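Local coordinates for protein arylmalonate decarboxylase (Bordetella bronchiseptica, PDB 3IXL) that decarboxylates 2-aryl-2-methylmalonates to 2-arylpropionates, releasing carbon dioxide and taking up a proton, at residues G47-I52 and S78-A83. The protein carries 2 engineered substitutions. Numbering follows the deposited sequence.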
loop_
_atom_site.group_PDB
_atom_site.type_symbol
_atom_site.label_atom_id
_atom_site.label_comp_id
_atom_site.label_asym_id
_atom_site.label_seq_id
_atom_site.Cartn_x
_atom_site.Cartn_y
_atom_site.Cartn_z
ATOM N N GLY A 47 -10.956 11.594 -8.746
ATOM C CA GLY A 47 -9.531 11.897 -8.769
ATOM C C GLY A 47 -8.740 10.834 -9.514
ATOM O O GLY A 47 -7.883 11.153 -10.344
ATOM N N TYR A 48 -9.025 9.567 -9.228
ATOM C CA TYR A 48 -8.309 8.477 -9.892
ATOM C C TYR A 48 -8.484 8.539 -11.403
ATOM O O TYR A 48 -7.520 8.357 -12.149
ATOM C CB TYR A 48 -8.762 7.098 -9.395
ATOM C CG TYR A 48 -8.824 6.944 -7.892
ATOM C CD1 TYR A 48 -7.859 7.517 -7.058
ATOM C CD2 TYR A 48 -9.859 6.217 -7.309
ATOM C CE1 TYR A 48 -7.946 7.377 -5.666
ATOM C CE2 TYR A 48 -9.962 6.080 -5.936
ATOM C CZ TYR A 48 -9.007 6.667 -5.120
ATOM O OH TYR A 48 -9.129 6.521 -3.758
ATOM N N ASP A 49 -9.713 8.801 -11.850
ATOM C CA ASP A 49 -10.000 8.808 -13.279
ATOM C C ASP A 49 -9.133 9.832 -14.018
ATOM O O ASP A 49 -8.798 9.628 -15.189
ATOM C CB ASP A 49 -11.481 9.099 -13.518
ATOM C CG ASP A 49 -12.375 7.894 -13.263
ATOM O OD1 ASP A 49 -11.881 6.763 -13.038
ATOM O OD2 ASP A 49 -13.608 8.092 -13.300
ATOM N N ALA A 50 -8.760 10.913 -13.335
ATOM C CA ALA A 50 -7.980 11.987 -13.962
ATOM C C ALA A 50 -6.492 11.670 -14.156
ATOM O O ALA A 50 -5.811 12.353 -14.924
ATOM C CB ALA A 50 -8.145 13.292 -13.203
ATOM N N VAL A 51 -5.982 10.654 -13.460
ATOM C CA VAL A 51 -4.556 10.307 -13.562
ATOM C C VAL A 51 -4.273 8.859 -13.954
ATOM O O VAL A 51 -3.140 8.534 -14.326
ATOM C CB VAL A 51 -3.759 10.631 -12.262
ATOM C CG1 VAL A 51 -3.778 12.124 -11.980
ATOM C CG2 VAL A 51 -4.268 9.813 -11.068
ATOM N N ILE A 52 -5.279 7.988 -13.858
ATOM C CA ILE A 52 -5.045 6.550 -14.027
ATOM C C ILE A 52 -4.427 6.215 -15.389
ATOM O O ILE A 52 -3.629 5.288 -15.506
ATOM C CB ILE A 52 -6.335 5.718 -13.769
ATOM C CG1 ILE A 52 -6.054 4.209 -13.771
ATOM C CG2 ILE A 52 -7.402 6.033 -14.813
ATOM C CD1 ILE A 52 -5.200 3.722 -12.615
ATOM N N SER A 78 -5.237 1.413 -7.477
ATOM C CA SER A 78 -5.136 0.057 -8.002
ATOM C C SER A 78 -6.302 -0.889 -7.659
ATOM O O SER A 78 -6.492 -1.874 -8.368
ATOM C CB SER A 78 -3.771 -0.572 -7.685
ATOM O OG SER A 78 -3.466 -0.568 -6.297
ATOM N N PHE A 79 -7.102 -0.571 -6.634
ATOM C CA PHE A 79 -8.264 -1.419 -6.304
ATOM C C PHE A 79 -9.637 -0.865 -6.692
ATOM O O PHE A 79 -10.622 -1.615 -6.638
ATOM C CB PHE A 79 -8.252 -1.933 -4.834
ATOM C CG PHE A 79 -8.562 -0.881 -3.769
ATOM C CD1 PHE A 79 -9.800 -0.219 -3.724
ATOM C CD2 PHE A 79 -7.628 -0.605 -2.777
ATOM C CE1 PHE A 79 -10.069 0.733 -2.743
ATOM C CE2 PHE A 79 -7.885 0.333 -1.779
ATOM C CZ PHE A 79 -9.107 1.004 -1.758
ATOM N N TYR A 80 -9.725 0.413 -7.069
ATOM C CA TYR A 80 -11.053 1.041 -7.171
ATOM C C TYR A 80 -11.967 0.476 -8.247
ATOM O O TYR A 80 -13.175 0.707 -8.215
ATOM C CB TYR A 80 -10.989 2.564 -7.275
ATOM C CG TYR A 80 -10.680 3.178 -8.636
ATOM C CD1 TYR A 80 -9.406 3.081 -9.206
ATOM C CD2 TYR A 80 -11.641 3.940 -9.309
ATOM C CE1 TYR A 80 -9.118 3.688 -10.423
ATOM C CE2 TYR A 80 -11.354 4.565 -10.520
ATOM C CZ TYR A 80 -10.092 4.429 -11.076
ATOM O OH TYR A 80 -9.793 5.058 -12.273
ATOM N N ARG A 81 -11.378 -0.235 -9.206
ATOM C CA ARG A 81 -12.137 -0.818 -10.309
ATOM C C ARG A 81 -12.275 -2.324 -10.162
ATOM O O ARG A 81 -12.836 -2.982 -11.041
ATOM C CB ARG A 81 -11.472 -0.462 -11.636
ATOM C CG ARG A 81 -11.703 0.982 -12.041
ATOM C CD ARG A 81 -10.933 1.330 -13.300
ATOM N NE ARG A 81 -11.337 2.618 -13.855
ATOM C CZ ARG A 81 -10.667 3.277 -14.792
ATOM N NH1 ARG A 81 -9.532 2.783 -15.291
ATOM N NH2 ARG A 81 -11.128 4.441 -15.226
ATOM N N GLY A 82 -11.777 -2.876 -9.062
ATOM C CA GLY A 82 -11.878 -4.313 -8.816
ATOM C C GLY A 82 -10.587 -5.057 -9.109
ATOM O O GLY A 82 -9.602 -4.466 -9.599
ATOM N N ALA A 83 -10.601 -6.354 -8.812
ATOM C CA ALA A 83 -9.407 -7.195 -8.920
ATOM C C ALA A 83 -8.885 -7.380 -10.341
ATOM O O ALA A 83 -7.664 -7.376 -10.559
ATOM C CB ALA A 83 -9.657 -8.556 -8.271
#
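Tyr80 is wedged between Tyr48 and the stem of its own neighbour Arg81, a worked example of one aromatic ring serving two interactions, its two faces for packing and its hydroxyl for polarity. Tyr48 presents an edge to one face in an edge-to-face pair, the ring centroids 4.7 Å apart and the planes inclined at 57°. Tyr48 CD2 lies 3.4 Å from Tyr80 CG, while Tyr48 CB stands over the same face, 3.7 Å from the ring centroid, in a CH-pi contact. The two side chains run past one another in opposing senses, and their hydroxyls have different partners: that of Tyr48 bonds to Ser76, a residue of the phenylacetate pocket, whereas that of Tyr80 reaches Asp49. A chi1 of 81° sets Tyr80 CG between the backbone N and the carbonyl carbon. Tyr80 OH donates to Asp49 OD1 at 2.8 Å, nearly in line with the C-O bond of the carboxylate. Arg81 lays CG over the other face of the Tyr80 ring and then runs extended to NE; its NH2 forms a salt bridge with the same Asp49 OD1 at 3.3 Å. Ile52 comes to the edge of the ring, its CG2 3.6 Å from Tyr80 OH, and Phe85 adds a cation-pi partner for Arg81. The contact thus joins helix 45-51 to the type I beta turn from Phe79 to Gly82. Asp49 OD1 accepts a hydrogen bond from the phenol and faces the guanidinium charge, a pairing that would favour the ionised form of Asp49.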